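Long-range contacts in secretory pathway GDP dissociation inhibitor (Saccharomyces cerevisiae, PDB 2BCG), which inhibits GDP dissociation from Rab GTPases, extracts them from membranes in their GDP-bound form and is essential for the yeast secretory pathway: residues T104-Y109 / G247-L251; F299-C303 / D409-L413; V310-I316 / E391-A397. All blocks are in the same frame, centred on the assembly; numbering follows the deposited sequence.

Contact 1 (T104-Y109 / G247-L251); sequences TDVTRY and GFARL
The Schellman motif ending helix 96-104 runs into a 3-10 turn whose end enters a region binding the Rab GTPase Ypt1, another chain, and packs on one turn of helix 243-254, part of a second such region. Thr104 (chi1 p) places CB 3.8 Å from Leu251 CD2 and its O 3.6 Å from Leu251 CD1, while its OG1 bonds back to Ile100 O. Asp105, with positive phi (61/25), breaks the helix and points away. Val106 opens the 3-10 turn 106-108 and wedges against the helix: CG1 is 3.9 Å from Gly247 C and 4.1 Å from the Phe248 ring centroid, a CH-pi contact over the face, and CG2 is 3.9 Å from Leu251 CB. A CB on Gly247 would press tightly against Val106 CG1. Thr107 and Arg108 turn to Ypt1. Tyr109, fixed by Tyr109 N to Val106 O (2.8 Å), has its CA 5.4 Å from that of Gly247. Its OH hydrogen-bonds to an acidic side chain of Ypt1; Arg108 and Arg250 (chi1 to chi3 t) each form a salt bridge with an acidic side chain of Ypt1. Arg250 CD lies 3.7 Å from the Tyr109 ring centroid, 12° off the normal.

Contact 2 (F299-C303 / D409-L413); sequences FPEKC and DNIYL
A salt bridge at the margin ties the two segments together: Lys302 NZ donates to Asp409 OD1 at 3.1 Å. The lysine bends early (chi1 m, chi2 near -86°) and then runs straight through two t torsions to reach the carboxylate. Asp409 (chi1 p) also uses its other oxygen, OD2 accepting from Ile411 N at 3.1 Å. This is an Asx turn, with Asn410 in left-handed conformation (54/34), and it leads into strand 411-413. Opposite, residues 300-302 make a 3-10 turn held by Lys302 N to Phe299 O (3.0 Å) and Cys303 N to Pro300 O (3.2 Å). The backbones stay well apart, Cys303 CA and Leu413 CA being 8.2 Å from each other, so side chains fill the gap. Phe299 (chi1 m, chi2 91°) reaches across: Ile411 CG2 stands 3.9 Å from its ring centroid, only 3° off the normal, in a CH-pi contact, and Phe299 CD1 lies 3.7 Å from Leu413 CD2. The second methyl of Leu413 (mt), CD1, sits 3.6 Å from Lys302 CB and 3.8 Å from Cys303 SG. Strand 411-413 is one of the two outermost strands, within this chain, of a parallel sheet (order 3-2-1-4-5) that fits the Rossmann-like dinucleotide-binding fold of the family's clan; the contact packs the turn after strand 292-294 on it. Tyr412, alternating with Ile411 and Leu413, turns to helix 424-438. Phe299 also packs on Val292 and Ala294 of strand 292-294 and on Val268 and Tyr270 of strand 267-271, just before the chain enters strand 303-317.

Contact 3 (V310-I316 / E391-A397); sequences VIRAICI and EKFMGIA
Strands 310-316 and 391-397 form a regular antiparallel pair, their axes 4.6 Å apart at closest and 165° between directions. Hydrogen-bonded pairs Val310-Ala397, Arg312-Gly395, Ile314-Phe393 and Ile316-Glu391 alternate with non-hydrogen-bonded pairs, among them Ile311-Ile396 (CA atoms 4.4 Å apart). The N-O distances run from Val310 N to Ala397 O (2.8 Å) to the weak Glu391 N to Ile316 O (3.5 Å). On the face of Ile311, Ala313 and Cys315, the short side chain of Ala313 leaves a hollow that Met394 fills, folded mmm, with SD 3.6 Å from Ala313 CB and CE 3.9 Å from Ile311 CD1. Beside it Ile311 CG1 meets Ile396 CG1 at 4.0 Å. On the opposite face the apolar bulk gathers at Ile314, Ile316 and Phe393. Phe393 (chi1 m) turns its ring edge to Ile316, Phe393 CE2 lying 3.6 Å from Ile316 CD1, while Ile314 CB and Phe393 CB are 4.2 Å apart. Gly395, paired with Arg312, has no side chain on this face; the arginine leans instead toward the Val310-Ala397 pair, NH1 lying 3.6 Å from Ala397 CB and NH2 bonding to Tyr417 O. Here a water donates to Val310 O (2.9 Å) and weakly to Gly395 O (3.4 Å). Strand 391-402 is one of the two outermost strands of the mixed sheet within this chain; strand 303-317 lies between it and strand 362-369, antiparallel to both. Helix 55-62 packs on Phe393 and Ile316, with Lys63 bridging to Glu391, while helix 375-378 lies against Ile311, Met394 and Ile396.

The three contacts are separate sites: their centres lie 27 Å (1 and 2), 29 Å (1 and 3) and 28 Å (2 and 3) apart, with nearest atoms about 16, 18 and 13 Å. Contact 1 closes before the others open, and contact 3 is nested inside the loop closed by contact 2. Strand 303-317 begins at the end of segment 299-303 and carries on through contact 3; strand 391-402 leads on to strand 411-413, so contacts 2 and 3 mark the chain's passage from the parallel sheet to the mixed sheet and back. Contact 1 faces Ypt1, whereas no other chain touches contacts 2 and 3, which join parts of the inhibitor itself.

Contact 1 (T104-Y109 / G247-L251)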
loop_
_atom_site.group_PDB
_atom_site.type_symbol
_atom_site.label_atom_id
_atom_site.label_comp_id
_atom_site.label_asym_id
_atom_site.label_seq_id
_atom_site.Cartn_x
_atom_site.Cartn_y
_atom_site.Cartn_z
ATOM N N THR A 104 9.583 2.583 9.889
ATOM C CA THR A 104 8.321 3.140 10.411
ATOM C C THR A 104 7.396 2.098 10.980
ATOM O O THR A 104 6.330 2.436 11.530
ATOM C CB THR A 104 7.526 3.860 9.305
ATOM O OG1 THR A 104 7.188 2.925 8.247
ATOM C CG2 THR A 104 8.274 5.106 8.755
ATOM N N ASP A 105 7.752 0.825 10.819
ATOM C CA ASP A 105 6.900 -0.288 11.250
ATOM C C ASP A 105 5.530 -0.316 10.536
ATOM O O ASP A 105 4.557 -0.896 11.028
ATOM C CB ASP A 105 6.700 -0.316 12.773
ATOM C CG ASP A 105 7.977 -0.693 13.547
ATOM O OD1 ASP A 105 8.983 -1.180 12.974
ATOM O OD2 ASP A 105 7.957 -0.460 14.763
ATOM N N VAL A 106 5.483 0.267 9.347
ATOM C CA VAL A 106 4.253 0.141 8.512
ATOM C C VAL A 106 4.087 -1.303 8.024
ATOM O O VAL A 106 3.004 -1.733 7.633
ATOM C CB VAL A 106 4.199 1.230 7.433
ATOM C CG1 VAL A 106 3.094 0.954 6.418
ATOM C CG2 VAL A 106 3.980 2.563 8.119
ATOM N N THR A 107 5.167 -2.090 8.164
ATOM C CA THR A 107 5.063 -3.529 8.083
ATOM C C THR A 107 4.002 -4.126 9.011
ATOM O O THR A 107 3.528 -5.251 8.761
ATOM C CB THR A 107 6.432 -4.201 8.427
ATOM O OG1 THR A 107 6.955 -3.664 9.660
ATOM C CG2 THR A 107 7.445 -3.949 7.308
ATOM N N ARG A 108 3.603 -3.396 10.064
ATOM C CA ARG A 108 2.523 -3.879 10.945
ATOM C C ARG A 108 1.148 -3.849 10.253
ATOM O O ARG A 108 0.193 -4.519 10.712
ATOM C CB ARG A 108 2.411 -2.983 12.189
ATOM C CG ARG A 108 3.546 -3.057 13.161
ATOM C CD ARG A 108 3.322 -1.887 14.137
ATOM N NE ARG A 108 4.234 -1.997 15.260
ATOM C CZ ARG A 108 4.074 -1.436 16.464
ATOM N NH1 ARG A 108 3.021 -0.645 16.766
ATOM N NH2 ARG A 108 5.013 -1.677 17.374
ATOM N N TYR A 109 1.046 -3.096 9.158
ATOM C CA TYR A 109 -0.274 -2.837 8.544
ATOM C C TYR A 109 -0.380 -3.445 7.156
ATOM O O TYR A 109 -1.444 -3.402 6.527
ATOM C CB TYR A 109 -0.589 -1.330 8.477
ATOM C CG TYR A 109 -0.128 -0.562 9.710
ATOM C CD1 TYR A 109 0.601 0.597 9.585
ATOM C CD2 TYR A 109 -0.397 -1.050 10.994
ATOM C CE1 TYR A 109 1.056 1.305 10.697
ATOM C CE2 TYR A 109 0.046 -0.359 12.117
ATOM C CZ TYR A 109 0.783 0.811 11.965
ATOM O OH TYR A 109 1.303 1.502 13.059
ATOM N N GLY A 247 -1.728 2.198 4.958
ATOM C CA GLY A 247 -0.819 1.947 6.071
ATOM C C GLY A 247 -0.072 3.188 6.509
ATOM O O GLY A 247 0.127 3.432 7.724
ATOM N N PHE A 248 0.402 3.965 5.537
ATOM C CA PHE A 248 1.096 5.209 5.889
ATOM C C PHE A 248 0.117 6.233 6.481
ATOM O O PHE A 248 0.516 7.041 7.343
ATOM C CB PHE A 248 1.903 5.747 4.711
ATOM C CG PHE A 248 3.188 4.985 4.510
ATOM C CD1 PHE A 248 4.306 5.245 5.338
ATOM C CD2 PHE A 248 3.261 3.952 3.569
ATOM C CE1 PHE A 248 5.494 4.514 5.182
ATOM C CE2 PHE A 248 4.447 3.189 3.433
ATOM C CZ PHE A 248 5.574 3.495 4.220
ATOM N N ALA A 249 -1.137 6.222 6.024
ATOM C CA ALA A 249 -2.176 7.101 6.623
ATOM C C ALA A 249 -2.400 6.716 8.089
ATOM O O ALA A 249 -2.547 7.590 8.954
ATOM C CB ALA A 249 -3.489 7.000 5.843
ATOM N N ARG A 250 -2.430 5.410 8.364
ATOM C CA ARG A 250 -2.551 4.975 9.760
ATOM C C ARG A 250 -1.326 5.477 10.592
ATOM O O ARG A 250 -1.505 6.008 11.710
ATOM C CB ARG A 250 -2.714 3.469 9.851
ATOM C CG ARG A 250 -2.812 3.031 11.303
ATOM C CD ARG A 250 -3.070 1.563 11.408
ATOM N NE ARG A 250 -3.084 1.202 12.822
ATOM C CZ ARG A 250 -4.162 1.327 13.612
ATOM N NH1 ARG A 250 -5.351 1.757 13.123
ATOM N NH2 ARG A 250 -4.042 1.015 14.899
ATOM N N LEU A 251 -0.101 5.353 10.029
ATOM C CA LEU A 251 1.114 5.867 10.729
ATOM C C LEU A 251 0.936 7.359 11.053
ATOM O O LEU A 251 1.168 7.814 12.190
ATOM C CB LEU A 251 2.350 5.670 9.848
ATOM C CG LEU A 251 3.647 6.227 10.437
ATOM C CD1 LEU A 251 4.178 5.378 11.598
ATOM C CD2 LEU A 251 4.675 6.334 9.310
#

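Contact 2 (F299-C303 / D409-L413)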
loop_
_atom_site.group_PDB
_atom_site.type_symbol
_atom_site.label_atom_id
_atom_site.label_comp_id
_atom_site.label_asym_id
_atom_site.label_seq_id
_atom_site.Cartn_x
_atom_site.Cartn_y
_atom_site.Cartn_z
ATOM N N PHE A 299 -3.914 20.844 -8.199
ATOM C CA PHE A 299 -3.285 22.088 -8.699
ATOM C C PHE A 299 -2.855 21.844 -10.142
ATOM O O PHE A 299 -1.656 21.909 -10.438
ATOM C CB PHE A 299 -2.055 22.494 -7.872
ATOM C CG PHE A 299 -2.364 22.899 -6.465
ATOM C CD1 PHE A 299 -2.352 21.966 -5.430
ATOM C CD2 PHE A 299 -2.642 24.235 -6.158
ATOM C CE1 PHE A 299 -2.619 22.368 -4.101
ATOM C CE2 PHE A 299 -2.913 24.627 -4.848
ATOM C CZ PHE A 299 -2.908 23.698 -3.820
ATOM N N PRO A 300 -3.824 21.583 -11.033
ATOM C CA PRO A 300 -3.456 21.275 -12.420
ATOM C C PRO A 300 -2.708 22.422 -13.099
ATOM O O PRO A 300 -1.795 22.172 -13.908
ATOM C CB PRO A 300 -4.805 20.979 -13.107
ATOM C CG PRO A 300 -5.847 21.633 -12.246
ATOM C CD PRO A 300 -5.292 21.543 -10.821
ATOM N N GLU A 301 -3.053 23.657 -12.724
ATOM C CA GLU A 301 -2.362 24.836 -13.276
ATOM C C GLU A 301 -0.877 24.929 -12.909
ATOM O O GLU A 301 -0.110 25.572 -13.631
ATOM C CB GLU A 301 -3.088 26.163 -12.973
ATOM C CG GLU A 301 -4.161 26.162 -11.897
ATOM C CD GLU A 301 -3.618 26.093 -10.472
ATOM O OE1 GLU A 301 -2.912 27.036 -10.015
ATOM O OE2 GLU A 301 -3.950 25.111 -9.791
ATOM N N LYS A 302 -0.471 24.262 -11.820
ATOM C CA LYS A 302 0.895 24.304 -11.324
ATOM C C LYS A 302 1.715 23.114 -11.813
ATOM O O LYS A 302 2.869 22.932 -11.373
ATOM C CB LYS A 302 0.905 24.278 -9.789
ATOM C CG LYS A 302 0.244 25.459 -9.113
ATOM C CD LYS A 302 1.215 26.623 -8.945
ATOM C CE LYS A 302 0.489 27.881 -8.494
ATOM N NZ LYS A 302 1.447 28.946 -8.101
ATOM N N CYS A 303 1.127 22.318 -12.721
ATOM C CA CYS A 303 1.808 21.133 -13.251
ATOM C C CYS A 303 1.866 21.174 -14.759
ATOM O O CYS A 303 1.110 21.923 -15.393
ATOM C CB CYS A 303 1.100 19.842 -12.835
ATOM S SG CYS A 303 1.071 19.627 -11.068
ATOM N N ASP A 409 6.125 29.139 -3.479
ATOM C CA ASP A 409 4.681 29.287 -3.174
ATOM C C ASP A 409 4.265 28.351 -1.987
ATOM O O ASP A 409 3.120 28.415 -1.551
ATOM C CB ASP A 409 3.802 29.062 -4.453
ATOM C CG ASP A 409 4.076 27.735 -5.136
ATOM O OD1 ASP A 409 3.553 27.480 -6.276
ATOM O OD2 ASP A 409 4.833 26.956 -4.536
ATOM N N ASN A 410 5.203 27.557 -1.438
ATOM C CA ASN A 410 4.929 26.501 -0.427
ATOM C C ASN A 410 3.865 25.511 -0.899
ATOM O O ASN A 410 3.086 25.018 -0.089
ATOM C CB ASN A 410 4.619 27.083 0.964
ATOM C CG ASN A 410 5.847 27.739 1.622
ATOM O OD1 ASN A 410 6.998 27.291 1.464
ATOM N ND2 ASN A 410 5.590 28.810 2.387
ATOM N N ILE A 411 3.849 25.247 -2.204
ATOM C CA ILE A 411 2.959 24.249 -2.805
ATOM C C ILE A 411 3.834 23.165 -3.416
ATOM O O ILE A 411 4.389 23.305 -4.543
ATOM C CB ILE A 411 2.010 24.876 -3.826
ATOM C CG1 ILE A 411 1.120 25.925 -3.135
ATOM C CG2 ILE A 411 1.158 23.813 -4.508
ATOM C CD1 ILE A 411 0.334 26.798 -4.090
ATOM N N TYR A 412 3.950 22.087 -2.640
ATOM C CA TYR A 412 4.912 21.026 -2.906
ATOM C C TYR A 412 4.140 19.869 -3.551
ATOM O O TYR A 412 3.318 19.219 -2.913
ATOM C CB TYR A 412 5.585 20.579 -1.610
ATOM C CG TYR A 412 6.421 21.692 -0.992
ATOM C CD1 TYR A 412 5.887 22.527 0.029
ATOM C CD2 TYR A 412 7.682 21.967 -1.473
ATOM C CE1 TYR A 412 6.659 23.592 0.580
ATOM C CE2 TYR A 412 8.467 23.031 -0.927
ATOM C CZ TYR A 412 7.947 23.822 0.087
ATOM O OH TYR A 412 8.703 24.838 0.632
ATOM N N LEU A 413 4.390 19.668 -4.836
ATOM C CA LEU A 413 3.597 18.719 -5.624
ATOM C C LEU A 413 4.360 17.479 -5.966
ATOM O O LEU A 413 5.578 17.496 -6.258
ATOM C CB LEU A 413 3.108 19.390 -6.903
ATOM C CG LEU A 413 2.241 20.633 -6.626
ATOM C CD1 LEU A 413 1.935 21.449 -7.870
ATOM C CD2 LEU A 413 0.965 20.304 -5.840
#

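Contact 3 (V310-I316 / E391-A397)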
loop_
_atom_site.group_PDB
_atom_site.type_symbol
_atom_site.label_atom_id
_atom_site.label_comp_id
_atom_site.label_asym_id
_atom_site.label_seq_id
_atom_site.Cartn_x
_atom_site.Cartn_y
_atom_site.Cartn_z
ATOM N N VAL A 310 0.580 6.970 -20.770
ATOM C CA VAL A 310 0.765 5.552 -20.489
ATOM C C VAL A 310 -0.553 4.839 -20.680
ATOM O O VAL A 310 -1.565 5.233 -20.101
ATOM C CB VAL A 310 1.239 5.351 -19.025
ATOM C CG1 VAL A 310 1.566 3.876 -18.758
ATOM C CG2 VAL A 310 2.470 6.199 -18.726
ATOM N N ILE A 311 -0.545 3.762 -21.473
ATOM C CA ILE A 311 -1.758 2.941 -21.576
ATOM C C ILE A 311 -1.619 1.813 -20.560
ATOM O O ILE A 311 -0.512 1.212 -20.439
ATOM C CB ILE A 311 -2.024 2.398 -23.001
ATOM C CG1 ILE A 311 -3.310 1.571 -23.042
ATOM C CG2 ILE A 311 -0.816 1.654 -23.547
ATOM C CD1 ILE A 311 -3.848 1.311 -24.448
ATOM N N ARG A 312 -2.708 1.561 -19.824
ATOM C CA ARG A 312 -2.735 0.480 -18.843
ATOM C C ARG A 312 -3.975 -0.363 -19.099
ATOM O O ARG A 312 -5.123 0.153 -19.099
ATOM C CB ARG A 312 -2.722 1.024 -17.409
ATOM C CG ARG A 312 -1.423 1.808 -17.108
ATOM C CD ARG A 312 -1.414 2.475 -15.770
ATOM N NE ARG A 312 -0.097 3.044 -15.438
ATOM C CZ ARG A 312 0.142 4.329 -15.133
ATOM N NH1 ARG A 312 -0.833 5.215 -15.089
ATOM N NH2 ARG A 312 1.376 4.708 -14.802
ATOM N N ALA A 313 -3.721 -1.634 -19.404
ATOM C CA ALA A 313 -4.802 -2.549 -19.768
ATOM C C ALA A 313 -4.852 -3.581 -18.661
ATOM O O ALA A 313 -3.955 -4.393 -18.536
ATOM C CB ALA A 313 -4.516 -3.251 -21.098
ATOM N N ILE A 314 -5.928 -3.555 -17.893
ATOM C CA ILE A 314 -6.140 -4.486 -16.811
ATOM C C ILE A 314 -6.930 -5.667 -17.364
ATOM O O ILE A 314 -8.078 -5.516 -17.815
ATOM C CB ILE A 314 -6.910 -3.805 -15.649
ATOM C CG1 ILE A 314 -6.146 -2.579 -15.113
ATOM C CG2 ILE A 314 -7.288 -4.821 -14.554
ATOM C CD1 ILE A 314 -7.039 -1.690 -14.245
ATOM N N CYS A 315 -6.279 -6.832 -17.400
ATOM C CA CYS A 315 -6.898 -8.022 -17.974
ATOM C C CYS A 315 -7.214 -9.025 -16.897
ATOM O O CYS A 315 -6.386 -9.235 -15.998
ATOM C CB CYS A 315 -5.945 -8.685 -18.952
ATOM S SG CYS A 315 -5.486 -7.553 -20.305
ATOM N N ILE A 316 -8.401 -9.624 -16.987
ATOM C CA ILE A 316 -8.785 -10.698 -16.069
ATOM C C ILE A 316 -8.716 -11.998 -16.836
ATOM O O ILE A 316 -9.279 -12.118 -17.921
ATOM C CB ILE A 316 -10.202 -10.529 -15.508
ATOM C CG1 ILE A 316 -10.341 -9.234 -14.696
ATOM C CG2 ILE A 316 -10.574 -11.774 -14.668
ATOM C CD1 ILE A 316 -11.818 -8.935 -14.257
ATOM N N GLU A 391 -11.891 -10.499 -19.577
ATOM C CA GLU A 391 -12.302 -9.090 -19.694
ATOM C C GLU A 391 -11.072 -8.220 -19.704
ATOM O O GLU A 391 -10.042 -8.557 -19.104
ATOM C CB GLU A 391 -13.188 -8.738 -18.498
ATOM C CG GLU A 391 -13.960 -7.450 -18.601
ATOM C CD GLU A 391 -14.797 -7.378 -19.850
ATOM O OE1 GLU A 391 -15.992 -7.714 -19.750
ATOM O OE2 GLU A 391 -14.249 -7.023 -20.927
ATOM N N LYS A 392 -11.198 -7.099 -20.388
ATOM C CA LYS A 392 -10.149 -6.081 -20.446
ATOM C C LYS A 392 -10.760 -4.760 -19.968
ATOM O O LYS A 392 -11.893 -4.403 -20.387
ATOM C CB LYS A 392 -9.704 -5.856 -21.897
ATOM C CG LYS A 392 -8.969 -6.963 -22.567
ATOM C CD LYS A 392 -8.633 -6.534 -23.988
ATOM C CE LYS A 392 -7.886 -7.634 -24.698
ATOM N NZ LYS A 392 -7.861 -7.396 -26.184
ATOM N N PHE A 393 -10.006 -4.024 -19.152
ATOM C CA PHE A 393 -10.393 -2.672 -18.733
ATOM C C PHE A 393 -9.253 -1.736 -19.107
ATOM O O PHE A 393 -8.153 -1.841 -18.547
ATOM C CB PHE A 393 -10.659 -2.642 -17.237
ATOM C CG PHE A 393 -11.698 -3.646 -16.786
ATOM C CD1 PHE A 393 -13.050 -3.287 -16.660
ATOM C CD2 PHE A 393 -11.334 -4.962 -16.496
ATOM C CE1 PHE A 393 -14.030 -4.240 -16.247
ATOM C CE2 PHE A 393 -12.313 -5.892 -16.082
ATOM C CZ PHE A 393 -13.647 -5.516 -15.972
ATOM N N MET A 394 -9.506 -0.847 -20.062
ATOM C CA MET A 394 -8.431 -0.090 -20.675
ATOM C C MET A 394 -8.504 1.356 -20.236
ATOM O O MET A 394 -9.575 1.973 -20.276
ATOM C CB MET A 394 -8.571 -0.064 -22.204
ATOM C CG MET A 394 -8.943 -1.364 -22.915
ATOM S SD MET A 394 -7.478 -2.351 -22.910
ATOM C CE MET A 394 -6.496 -1.543 -24.146
ATOM N N GLY A 395 -7.350 1.886 -19.859
ATOM C CA GLY A 395 -7.248 3.285 -19.430
ATOM C C GLY A 395 -5.974 3.879 -19.989
ATOM O O GLY A 395 -4.979 3.165 -20.241
ATOM N N ILE A 396 -6.003 5.193 -20.190
ATOM C CA ILE A 396 -4.810 5.935 -20.620
ATOM C C ILE A 396 -4.621 7.103 -19.653
ATOM O O ILE A 396 -5.581 7.802 -19.335
ATOM C CB ILE A 396 -4.947 6.424 -22.081
ATOM C CG1 ILE A 396 -5.067 5.184 -22.997
ATOM C CG2 ILE A 396 -3.777 7.333 -22.435
ATOM C CD1 ILE A 396 -5.334 5.535 -24.477
ATOM N N ALA A 397 -3.404 7.276 -19.157
ATOM C CA ALA A 397 -3.090 8.357 -18.229
ATOM C C ALA A 397 -1.986 9.256 -18.807
ATOM O O ALA A 397 -0.973 8.755 -19.299
ATOM C CB ALA A 397 -2.658 7.786 -16.876
HETATM O O HOH W 1 -3.111 4.502 -17.743
#